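Local coordinates for uncharacterized protein (Methylibium petroleiphilum, PDB 3PL0) that probably acts as an iron- and 2-oxoglutarate-dependent dioxygenase built on a cupin-type double-stranded beta-helix, at residues E51-D56 with Y67-C72; G62-Y67 with I151-G156; V85-H90 with F107-N112; A146-I151 with D239-T244. All coordinates share one frame; numbering follows the deposited sequence.

Contact 1 (E51-D56 with Y67-C72)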
# COMPACT_ATOMS: atom_id res chain seq x y z
N GLU A 51 -11.45 4.68 -10.95
CA GLU A 51 -11.72 5.59 -12.08
C GLU A 51 -12.08 7.01 -11.59
O GLU A 51 -12.29 7.90 -12.41
CB GLU A 51 -12.86 5.05 -12.94
CG GLU A 51 -12.68 3.64 -13.40
CD GLU A 51 -11.41 3.46 -14.22
OE1 GLU A 51 -10.99 4.41 -14.93
OE2 GLU A 51 -10.82 2.35 -14.13
N GLU A 52 -12.11 7.23 -10.27
CA GLU A 52 -12.60 8.49 -9.71
C GLU A 52 -11.67 9.06 -8.67
O GLU A 52 -12.13 9.72 -7.73
CB GLU A 52 -13.94 8.25 -9.04
CG GLU A 52 -15.04 7.76 -9.97
CD GLU A 52 -16.37 7.58 -9.22
OE1 GLU A 52 -16.35 7.22 -8.01
OE2 GLU A 52 -17.43 7.81 -9.84
N LEU A 53 -10.37 8.79 -8.78
CA LEU A 53 -9.44 9.34 -7.82
C LEU A 53 -9.16 10.80 -8.21
O LEU A 53 -9.28 11.17 -9.38
CB LEU A 53 -8.16 8.49 -7.73
CG LEU A 53 -8.35 7.04 -7.32
CD1 LEU A 53 -7.01 6.27 -7.45
CD2 LEU A 53 -8.95 6.90 -5.92
N ALA A 54 -8.80 11.62 -7.22
CA ALA A 54 -8.57 13.05 -7.44
C ALA A 54 -7.13 13.33 -7.89
O ALA A 54 -6.19 12.66 -7.45
CB ALA A 54 -8.88 13.84 -6.21
N PRO A 55 -6.94 14.33 -8.76
CA PRO A 55 -5.58 14.61 -9.20
C PRO A 55 -4.81 15.11 -8.01
O PRO A 55 -5.38 15.83 -7.19
CB PRO A 55 -5.75 15.72 -10.24
CG PRO A 55 -7.13 16.28 -10.02
CD PRO A 55 -7.96 15.22 -9.37
N ASP A 56 -3.55 14.67 -7.88
CA ASP A 56 -2.64 15.14 -6.86
C ASP A 56 -1.80 16.22 -7.52
O ASP A 56 -0.85 15.92 -8.23
CB ASP A 56 -1.76 13.99 -6.33
CG ASP A 56 -0.64 14.46 -5.36
OD1 ASP A 56 -0.52 15.67 -5.11
OD2 ASP A 56 0.15 13.58 -4.88
N TYR A 67 -3.03 10.34 -9.38
CA TYR A 67 -4.33 10.49 -8.77
C TYR A 67 -4.43 9.67 -7.50
O TYR A 67 -3.89 8.54 -7.42
CB TYR A 67 -5.40 10.01 -9.74
CG TYR A 67 -5.33 10.69 -11.10
CD1 TYR A 67 -4.43 10.25 -12.09
CD2 TYR A 67 -6.13 11.78 -11.39
CE1 TYR A 67 -4.35 10.87 -13.31
CE2 TYR A 67 -6.06 12.39 -12.63
CZ TYR A 67 -5.18 11.93 -13.58
OH TYR A 67 -5.11 12.58 -14.79
N ARG A 68 -5.17 10.19 -6.54
CA ARG A 68 -5.30 9.53 -5.25
C ARG A 68 -6.46 10.07 -4.45
O ARG A 68 -7.13 11.04 -4.82
CB ARG A 68 -4.02 9.75 -4.43
CG ARG A 68 -3.83 11.20 -3.98
CD ARG A 68 -2.43 11.53 -3.64
NE ARG A 68 -1.99 10.85 -2.42
CZ ARG A 68 -0.73 10.83 -1.99
NH1 ARG A 68 0.23 11.46 -2.65
NH2 ARG A 68 -0.44 10.16 -0.88
N ARG A 69 -6.70 9.36 -3.36
CA ARG A 69 -7.58 9.79 -2.29
C ARG A 69 -6.98 9.21 -1.02
O ARG A 69 -6.01 8.43 -1.10
CB ARG A 69 -8.99 9.28 -2.48
CG ARG A 69 -9.79 10.02 -3.55
CD ARG A 69 -11.16 9.44 -3.66
NE ARG A 69 -11.86 10.10 -4.73
CZ ARG A 69 -12.36 11.33 -4.67
NH1 ARG A 69 -12.34 12.06 -3.55
NH2 ARG A 69 -12.92 11.82 -5.75
N HIS A 70 -7.51 9.65 0.13
CA HIS A 70 -6.91 9.38 1.44
C HIS A 70 -8.00 9.21 2.49
O HIS A 70 -9.05 9.88 2.45
CB HIS A 70 -5.96 10.52 1.78
CG HIS A 70 -5.28 10.41 3.11
ND1 HIS A 70 -5.25 11.44 4.02
CD2 HIS A 70 -4.56 9.40 3.66
CE1 HIS A 70 -4.55 11.06 5.08
NE2 HIS A 70 -4.10 9.83 4.88
N GLY A 71 -7.81 8.26 3.40
CA GLY A 71 -8.78 8.03 4.45
C GLY A 71 -8.12 7.30 5.58
O GLY A 71 -7.18 6.53 5.36
N CYS A 72 -8.64 7.51 6.80
CA CYS A 72 -7.99 6.95 7.98
C CYS A 72 -9.00 6.24 8.88
O CYS A 72 -10.22 6.56 8.89
CB CYS A 72 -7.26 8.03 8.76
SG CYS A 72 -5.98 8.92 7.80

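Contact 2 (G62-Y67 with I151-G156)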
# COMPACT_ATOMS: atom_id res chain seq x y z
N GLY A 62 7.58 16.95 -12.91
CA GLY A 62 7.61 16.41 -14.27
C GLY A 62 7.44 14.90 -14.31
O GLY A 62 7.66 14.28 -15.35
N GLY A 63 7.05 14.32 -13.19
CA GLY A 63 6.74 12.91 -13.13
C GLY A 63 5.37 12.54 -13.72
O GLY A 63 4.57 13.41 -14.13
N HIS A 64 5.11 11.24 -13.78
CA HIS A 64 3.86 10.76 -14.30
C HIS A 64 2.75 11.30 -13.43
O HIS A 64 2.92 11.50 -12.20
CB HIS A 64 3.78 9.23 -14.31
CG HIS A 64 4.53 8.60 -15.43
ND1 HIS A 64 5.31 7.46 -15.26
CD2 HIS A 64 4.71 8.99 -16.71
CE1 HIS A 64 5.87 7.14 -16.41
NE2 HIS A 64 5.55 8.06 -17.30
N TYR A 65 1.62 11.51 -14.06
CA TYR A 65 0.46 12.05 -13.39
C TYR A 65 -0.07 11.11 -12.33
O TYR A 65 -0.28 9.89 -12.59
CB TYR A 65 -0.67 12.29 -14.40
CG TYR A 65 -0.45 13.38 -15.41
CD1 TYR A 65 0.64 14.23 -15.37
CD2 TYR A 65 -1.39 13.59 -16.42
CE1 TYR A 65 0.82 15.25 -16.34
CE2 TYR A 65 -1.23 14.60 -17.38
CZ TYR A 65 -0.13 15.42 -17.33
OH TYR A 65 0.00 16.42 -18.29
N ARG A 66 -0.31 11.69 -11.16
CA ARG A 66 -0.77 10.93 -9.99
C ARG A 66 -2.18 11.34 -9.56
O ARG A 66 -2.49 12.50 -9.44
CB ARG A 66 0.21 11.14 -8.85
CG ARG A 66 -0.15 10.30 -7.60
CD ARG A 66 1.04 10.11 -6.71
NE ARG A 66 1.43 11.35 -6.06
CZ ARG A 66 2.69 11.68 -5.78
NH1 ARG A 66 3.67 10.86 -6.12
NH2 ARG A 66 2.98 12.82 -5.16
N TYR A 67 -3.03 10.34 -9.38
CA TYR A 67 -4.33 10.49 -8.77
C TYR A 67 -4.43 9.67 -7.50
O TYR A 67 -3.89 8.54 -7.42
CB TYR A 67 -5.40 10.01 -9.74
CG TYR A 67 -5.33 10.69 -11.10
CD1 TYR A 67 -4.43 10.25 -12.09
CD2 TYR A 67 -6.13 11.78 -11.39
CE1 TYR A 67 -4.35 10.87 -13.31
CE2 TYR A 67 -6.06 12.39 -12.63
CZ TYR A 67 -5.18 11.93 -13.58
OH TYR A 67 -5.11 12.58 -14.79
N ILE A 151 -1.34 5.90 -11.11
CA ILE A 151 -0.29 6.64 -11.78
C ILE A 151 -0.54 6.43 -13.28
O ILE A 151 -0.59 5.29 -13.75
CB ILE A 151 1.09 6.11 -11.41
CG1 ILE A 151 1.34 6.09 -9.90
CG2 ILE A 151 2.18 6.96 -12.04
CD1 ILE A 151 1.28 7.43 -9.22
N ASP A 152 -0.66 7.54 -14.01
CA ASP A 152 -1.05 7.53 -15.43
C ASP A 152 0.07 8.15 -16.25
O ASP A 152 0.54 9.25 -15.94
CB ASP A 152 -2.34 8.33 -15.61
CG ASP A 152 -3.05 8.00 -16.89
OD1 ASP A 152 -2.42 7.96 -17.96
OD2 ASP A 152 -4.27 7.80 -16.84
N THR A 153 0.47 7.44 -17.31
CA THR A 153 1.56 7.86 -18.16
C THR A 153 1.07 8.84 -19.26
O THR A 153 1.81 9.19 -20.15
CB THR A 153 2.29 6.64 -18.79
OG1 THR A 153 1.41 5.97 -19.69
CG2 THR A 153 2.75 5.60 -17.70
N GLU A 154 -0.18 9.31 -19.19
CA GLU A 154 -0.68 10.29 -20.20
C GLU A 154 0.09 11.57 -20.20
O GLU A 154 -0.05 12.41 -21.11
CB GLU A 154 -2.14 10.65 -19.95
CG GLU A 154 -2.38 11.25 -18.55
CD GLU A 154 -3.87 11.28 -18.11
OE1 GLU A 154 -4.73 11.23 -19.00
OE2 GLU A 154 -4.17 11.36 -16.88
N GLY A 155 0.80 11.82 -19.11
CA GLY A 155 1.68 12.96 -19.02
C GLY A 155 2.86 12.66 -18.12
O GLY A 155 2.79 11.79 -17.27
N GLY A 156 3.94 13.40 -18.32
CA GLY A 156 5.10 13.30 -17.47
C GLY A 156 6.08 12.21 -17.89
O GLY A 156 5.83 11.47 -18.83

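Contact 3 (V85-H90 with F107-N112)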
# COMPACT_ATOMS: atom_id res chain seq x y z
N VAL A 85 -12.18 7.58 11.22
CA VAL A 85 -11.84 8.73 12.02
C VAL A 85 -11.93 9.93 11.10
O VAL A 85 -11.91 9.78 9.86
CB VAL A 85 -10.43 8.64 12.64
CG1 VAL A 85 -10.21 7.25 13.27
CG2 VAL A 85 -9.31 8.97 11.62
N GLN A 86 -12.02 11.12 11.69
CA GLN A 86 -12.24 12.33 10.92
C GLN A 86 -11.12 12.54 9.91
O GLN A 86 -9.95 12.25 10.21
CB GLN A 86 -12.33 13.54 11.83
CG GLN A 86 -12.70 14.81 11.08
CD GLN A 86 -13.29 15.86 12.00
OE1 GLN A 86 -14.49 16.14 11.94
NE2 GLN A 86 -12.47 16.43 12.87
N HIS A 87 -11.48 13.03 8.72
CA HIS A 87 -10.50 13.31 7.65
C HIS A 87 -9.33 14.14 8.18
O HIS A 87 -9.52 15.02 9.00
CB HIS A 87 -11.15 13.99 6.47
CG HIS A 87 -10.31 13.95 5.22
ND1 HIS A 87 -9.91 12.77 4.63
CD2 HIS A 87 -9.77 14.95 4.48
CE1 HIS A 87 -9.17 13.04 3.57
NE2 HIS A 87 -9.09 14.36 3.44
N ARG A 88 -8.13 13.80 7.78
CA ARG A 88 -6.95 14.43 8.35
C ARG A 88 -5.83 14.47 7.34
O ARG A 88 -5.87 13.78 6.33
CB ARG A 88 -6.50 13.72 9.63
CG ARG A 88 -6.12 12.25 9.45
CD ARG A 88 -5.57 11.62 10.70
NE ARG A 88 -4.23 12.11 11.06
CZ ARG A 88 -3.08 11.81 10.42
NH1 ARG A 88 -3.08 11.00 9.35
NH2 ARG A 88 -1.91 12.32 10.86
N ALA A 89 -4.82 15.28 7.63
CA ALA A 89 -3.70 15.45 6.75
C ALA A 89 -2.69 14.32 6.87
O ALA A 89 -2.61 13.63 7.90
CB ALA A 89 -3.02 16.78 7.03
N HIS A 90 -1.90 14.15 5.82
CA HIS A 90 -0.89 13.15 5.79
C HIS A 90 0.44 13.88 6.01
O HIS A 90 0.71 14.84 5.31
CB HIS A 90 -0.92 12.39 4.45
CG HIS A 90 0.21 11.42 4.32
ND1 HIS A 90 0.30 10.28 5.10
CD2 HIS A 90 1.33 11.45 3.58
CE1 HIS A 90 1.42 9.65 4.82
NE2 HIS A 90 2.06 10.33 3.89
N PHE A 107 -5.50 15.65 1.15
CA PHE A 107 -5.94 14.97 -0.04
C PHE A 107 -7.42 14.84 0.05
O PHE A 107 -8.01 15.15 1.07
CB PHE A 107 -5.32 13.58 -0.11
CG PHE A 107 -3.84 13.59 -0.22
CD1 PHE A 107 -3.23 14.17 -1.33
CD2 PHE A 107 -3.05 13.04 0.79
CE1 PHE A 107 -1.87 14.19 -1.43
CE2 PHE A 107 -1.66 13.04 0.68
CZ PHE A 107 -1.07 13.62 -0.44
N GLU A 108 -8.03 14.39 -1.04
CA GLU A 108 -9.47 14.20 -1.06
C GLU A 108 -9.85 12.87 -0.36
O GLU A 108 -9.12 11.86 -0.45
CB GLU A 108 -9.96 14.17 -2.51
CG GLU A 108 -9.75 15.47 -3.29
CD GLU A 108 -10.55 16.63 -2.69
OE1 GLU A 108 -11.77 16.46 -2.48
OE2 GLU A 108 -9.94 17.70 -2.44
N PRO A 109 -10.96 12.88 0.38
CA PRO A 109 -11.39 11.67 1.08
C PRO A 109 -11.86 10.53 0.18
O PRO A 109 -12.40 10.71 -0.91
CB PRO A 109 -12.55 12.14 1.97
CG PRO A 109 -12.85 13.55 1.56
CD PRO A 109 -11.84 14.04 0.63
N LEU A 110 -11.66 9.33 0.69
CA LEU A 110 -12.17 8.13 0.07
C LEU A 110 -13.67 8.24 -0.12
O LEU A 110 -14.38 8.94 0.64
CB LEU A 110 -11.87 6.93 0.98
CG LEU A 110 -10.45 6.67 1.45
CD1 LEU A 110 -10.39 5.52 2.48
CD2 LEU A 110 -9.52 6.43 0.25
N SER A 111 -14.16 7.54 -1.13
CA SER A 111 -15.57 7.42 -1.34
C SER A 111 -16.20 6.78 -0.12
O SER A 111 -15.78 5.71 0.34
CB SER A 111 -15.87 6.57 -2.57
OG SER A 111 -17.10 5.90 -2.42
N ASN A 112 -17.27 7.37 0.36
CA ASN A 112 -17.99 6.77 1.44
C ASN A 112 -18.60 5.39 1.09
O ASN A 112 -18.63 4.49 1.91
CB ASN A 112 -19.08 7.74 1.89
CG ASN A 112 -19.55 7.42 3.24
OD1 ASN A 112 -20.67 6.98 3.40
ND2 ASN A 112 -18.67 7.54 4.22
O HOH W 1 -5.79 14.07 3.71

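Contact 4 (A146-I151 with D239-T244)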
# COMPACT_ATOMS: atom_id res chain seq x y z
N ALA A 146 -5.18 4.82 4.47
CA ALA A 146 -5.40 4.17 3.20
C ALA A 146 -5.10 5.18 2.09
O ALA A 146 -5.64 6.28 2.11
CB ALA A 146 -6.81 3.70 3.10
N HIS A 147 -4.27 4.79 1.12
CA HIS A 147 -3.95 5.65 -0.01
C HIS A 147 -4.15 4.89 -1.33
O HIS A 147 -3.23 4.22 -1.82
CB HIS A 147 -2.48 6.03 0.08
CG HIS A 147 -2.09 6.74 1.33
ND1 HIS A 147 -2.02 8.10 1.40
CD2 HIS A 147 -1.73 6.28 2.55
CE1 HIS A 147 -1.63 8.46 2.61
NE2 HIS A 147 -1.45 7.37 3.33
N PRO A 148 -5.34 4.97 -1.91
CA PRO A 148 -5.51 4.42 -3.26
C PRO A 148 -4.84 5.32 -4.28
O PRO A 148 -4.99 6.56 -4.20
CB PRO A 148 -7.01 4.44 -3.48
CG PRO A 148 -7.54 5.48 -2.52
CD PRO A 148 -6.62 5.45 -1.34
N PHE A 149 -4.12 4.72 -5.20
CA PHE A 149 -3.33 5.46 -6.18
C PHE A 149 -3.65 5.01 -7.58
O PHE A 149 -3.79 3.82 -7.81
CB PHE A 149 -1.86 5.17 -6.00
CG PHE A 149 -1.21 5.88 -4.85
CD1 PHE A 149 -0.99 7.25 -4.89
CD2 PHE A 149 -0.78 5.17 -3.74
CE1 PHE A 149 -0.36 7.90 -3.83
CE2 PHE A 149 -0.15 5.81 -2.69
CZ PHE A 149 0.07 7.18 -2.73
N ARG A 150 -3.63 5.95 -8.53
CA ARG A 150 -3.41 5.62 -9.95
C ARG A 150 -2.32 6.51 -10.47
O ARG A 150 -2.37 7.72 -10.32
CB ARG A 150 -4.66 5.83 -10.79
CG ARG A 150 -4.40 5.82 -12.32
CD ARG A 150 -5.66 5.75 -13.14
NE ARG A 150 -6.33 4.48 -12.99
CZ ARG A 150 -7.51 4.16 -13.49
NH1 ARG A 150 -8.21 5.00 -14.27
NH2 ARG A 150 -7.98 2.95 -13.27
N ILE A 151 -1.34 5.90 -11.11
CA ILE A 151 -0.29 6.64 -11.78
C ILE A 151 -0.54 6.43 -13.28
O ILE A 151 -0.59 5.29 -13.75
CB ILE A 151 1.09 6.11 -11.41
CG1 ILE A 151 1.34 6.09 -9.90
CG2 ILE A 151 2.18 6.96 -12.04
CD1 ILE A 151 1.28 7.43 -9.22
N ASP A 239 -2.59 0.89 -10.94
CA ASP A 239 -3.41 1.10 -9.78
C ASP A 239 -2.95 0.24 -8.64
O ASP A 239 -2.77 -0.96 -8.82
CB ASP A 239 -4.86 0.67 -10.10
CG ASP A 239 -5.50 1.54 -11.20
OD1 ASP A 239 -5.08 2.70 -11.33
OD2 ASP A 239 -6.42 1.08 -11.89
N THR A 240 -2.81 0.87 -7.47
CA THR A 240 -2.42 0.22 -6.23
C THR A 240 -3.24 0.83 -5.07
O THR A 240 -3.92 1.92 -5.20
CB THR A 240 -0.94 0.45 -5.93
OG1 THR A 240 -0.61 1.84 -6.07
CG2 THR A 240 -0.05 -0.36 -6.83
N LEU A 241 -3.19 0.14 -3.94
CA LEU A 241 -3.71 0.62 -2.67
C LEU A 241 -2.65 0.44 -1.63
O LEU A 241 -2.27 -0.70 -1.38
CB LEU A 241 -4.91 -0.21 -2.26
CG LEU A 241 -5.51 0.12 -0.90
CD1 LEU A 241 -6.04 1.57 -0.81
CD2 LEU A 241 -6.62 -0.89 -0.62
N VAL A 242 -2.21 1.52 -0.99
CA VAL A 242 -1.25 1.42 0.11
C VAL A 242 -1.96 1.60 1.45
O VAL A 242 -2.69 2.59 1.65
CB VAL A 242 -0.12 2.45 -0.04
CG1 VAL A 242 0.85 2.41 1.20
CG2 VAL A 242 0.64 2.22 -1.39
N LEU A 243 -1.79 0.64 2.34
CA LEU A 243 -2.38 0.70 3.69
C LEU A 243 -1.23 0.73 4.68
O LEU A 243 -0.30 -0.10 4.59
CB LEU A 243 -3.29 -0.51 3.96
CG LEU A 243 -4.51 -0.78 3.05
CD1 LEU A 243 -5.17 -2.17 3.32
CD2 LEU A 243 -5.52 0.34 3.16
N THR A 244 -1.24 1.68 5.60
CA THR A 244 -0.21 1.72 6.59
C THR A 244 -0.83 1.48 7.96
O THR A 244 -1.93 1.97 8.27
CB THR A 244 0.57 3.04 6.57
OG1 THR A 244 -0.30 4.11 6.91
CG2 THR A 244 1.18 3.28 5.21
O HOH W 2 0.46 6.51 5.57

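Contact 1 (E51-D56 with Y67-C72)
A short antiparallel beta hairpin joins strand 54-55 to the start of strand 65-77, adding a short strand to the cupin-type sheet near the protein surface. The backbone supplies one hydrogen-bonded pair, A54 with R68: R68 N reaches A54 O at 2.8 Å in the plane of the carbonyl, while A54 N meets R68 O at 3.0 Å from above its plane. Apolar contacts flank this pair. L53 CB lies 3.7 Å from Y67 CB, and P55 sets its CA 3.6 Å from Y67 CD2, the tyrosine hydroxyl running on to E154. The L53 side chain crosses R69 obliquely, CD2 lying next to CG and CD.

The side-chain polar contacts belong to the arginines. R69, extended from CG to NE, turns its guanidinium side-on so that NE and NH2 both hold E52 O, each at 3.0 Å and with the oxygen in the guanidinium plane; NH1 goes to P109 O. An alanine here would remove all three donors and would probably loosen the turn leading into strand 54-55. D56, its CG anti to the backbone N (chi1 173°), lies alongside R68 in a salt bridge and also pairs with R66. R68 NH1 approaches D56 OD2 at 3.1 Å from above the carboxylate plane.

Contact 2 (G62-Y67 with I151-G156)
The Y65 ring carries G155 CA on one face, 3.6 Å from its centroid and offset toward the rim, with E154 OE2 in its plane at the edge. The H64 imidazole is covered on one face by T153 CG2, which sits over the ring centre 3.8 Å from the centroid, and G155 O lies at its edge beside CD2. Y67 offers its edge: the hydroxyl OH gives a hydrogen bond of 2.6 Å to E154 OE2, on that oxygen's syn lone pair. E154 reaches there from a crowded first torsion (chi1 59°) and then runs straight, its CG passing 3.3 Å from Y65 CD2.

Strands 65-77 and 141-152 pair antiparallel here, as part of the double-stranded beta-helix. D152 N bonds to Y65 O at 2.8 Å, almost straight (172°), whereas Y65 N makes weak bonds to D152 O and G155 O. In the non-hydrogen-bonded pair, R66 with I151, R66 CG packs 3.6 Å from I151 CD1, the arginine's charged end leading off to D56. Past the strand the chain folds in an Asx turn, E154 N bonding to the anti lone pair of D152 OD1. The glycines that follow fit closely: a beta carbon on G155 would run into the Y65 ring, and one on G156 into G63 O, which already meets G156 CA at 3.4 Å.

Contact 3 (V85-H90 with F107-N112)
Two irregular loops meet beside the small antiparallel sheet of strands 90-92 and 103-105: segment 85-90 leads into its first strand, and segment 107-112 follows its second. H87 carries most of the contact. Its CG stands anti to the backbone N (chi1 -164°), sending the imidazole across to the other loop, where NE2 donates to F107 O at 2.7 Å. The oxygen lies in the ring plane, but the donor sits above the carbonyl plane, 32° out of it, so no lone pair is met squarely. P109 crosses the imidazole at about a right angle and lays CB over one face, 4.1 Å from the ring centroid and offset toward the rim. The ring is thus fixed at its NE2 edge and covered on one side.

The loop 107-112 also runs against strand 65-77, E108 and L110 forming backbone hydrogen bonds with H70, before S111 takes the N-cap position of helix 112-115 with OG bonded to M114 N. F107 is held at its other backbone polar atom by a water, which donates to R88 O at 2.6 Å and accepts from F107 N at 3.0 Å. The end of its ring comes nearer H90 and presents an edge, CE2 lying 3.9 Å from H90 CB, while R68 makes a cation-pi contact with it. H90 in turn bonds through ND1 to E145 OE1 and meets the H147 ring edge-to-face.

Contact 4 (A146-I151 with D239-T244)
R150 starts with CG anti to the backbone N (chi1 167°) and bends at chi3, while D239 keeps CG beside its own N (chi1 -64°); the two then lie alongside each other with guanidinium and carboxylate planes only 15° apart. The result is a side-on, two-pronged salt bridge: R150 NE to D239 OD1 at 2.7 Å and NH2 to D239 OD2 at 2.8 Å, both on syn lone pairs and nearly straight. An alanine in place of R150 would remove both prongs, and also the salt bridge from NH1 to E51, and would probably leave the buried D239 carboxylate poorly compensated.

The pair sits on one face of an antiparallel strand match, 141-152 with 237-246, in the core of the double-stranded beta-helix. H147 with V242 and F149 with T240 are the hydrogen-bonded pairs; F149 N to T240 O measures 2.8 Å. On the face that carries H147, F149, T240 and V242, F149 CB rests 3.6 Å from T240 OG1, and F149 CE2, at the ring edge, meets V242 CG2 at 3.9 Å. On the face of R150 and D239, A146 CB touches L243 CD2 at 3.6 Å and L241 CD1 lies against P148. A water joins H147 NE2 (3.1 Å) to T244 OG1 (2.9 Å). With both oxygens gripped in the guanidinium plane, the D239 carboxylate is fixed in rotation and probably stays ionised despite its burial.

Only contact 4 is buried; contacts 1, 2 and 3 lie at the surface. Contacts 1, 2 and 4 belong to one sheet: contacts 1 and 2 share strand 65-77 and Y67, contacts 2 and 4 share strand 141-152 and I151, and a D56-R66 salt bridge ties contact 1 to contact 2. Contact 3 joins loops, reaching the sheet through H70 and the F107-R68 cation-pi contact among others. Chemistry follows place. Contact 4 relies on regular backbone pairing, apolar packing and one two-pronged ion pair; contact 2 adds aromatic faces and close-fitting glycines, contact 1 arginine grips on backbone and carboxylate, and contact 3 a single histidine bond and a water.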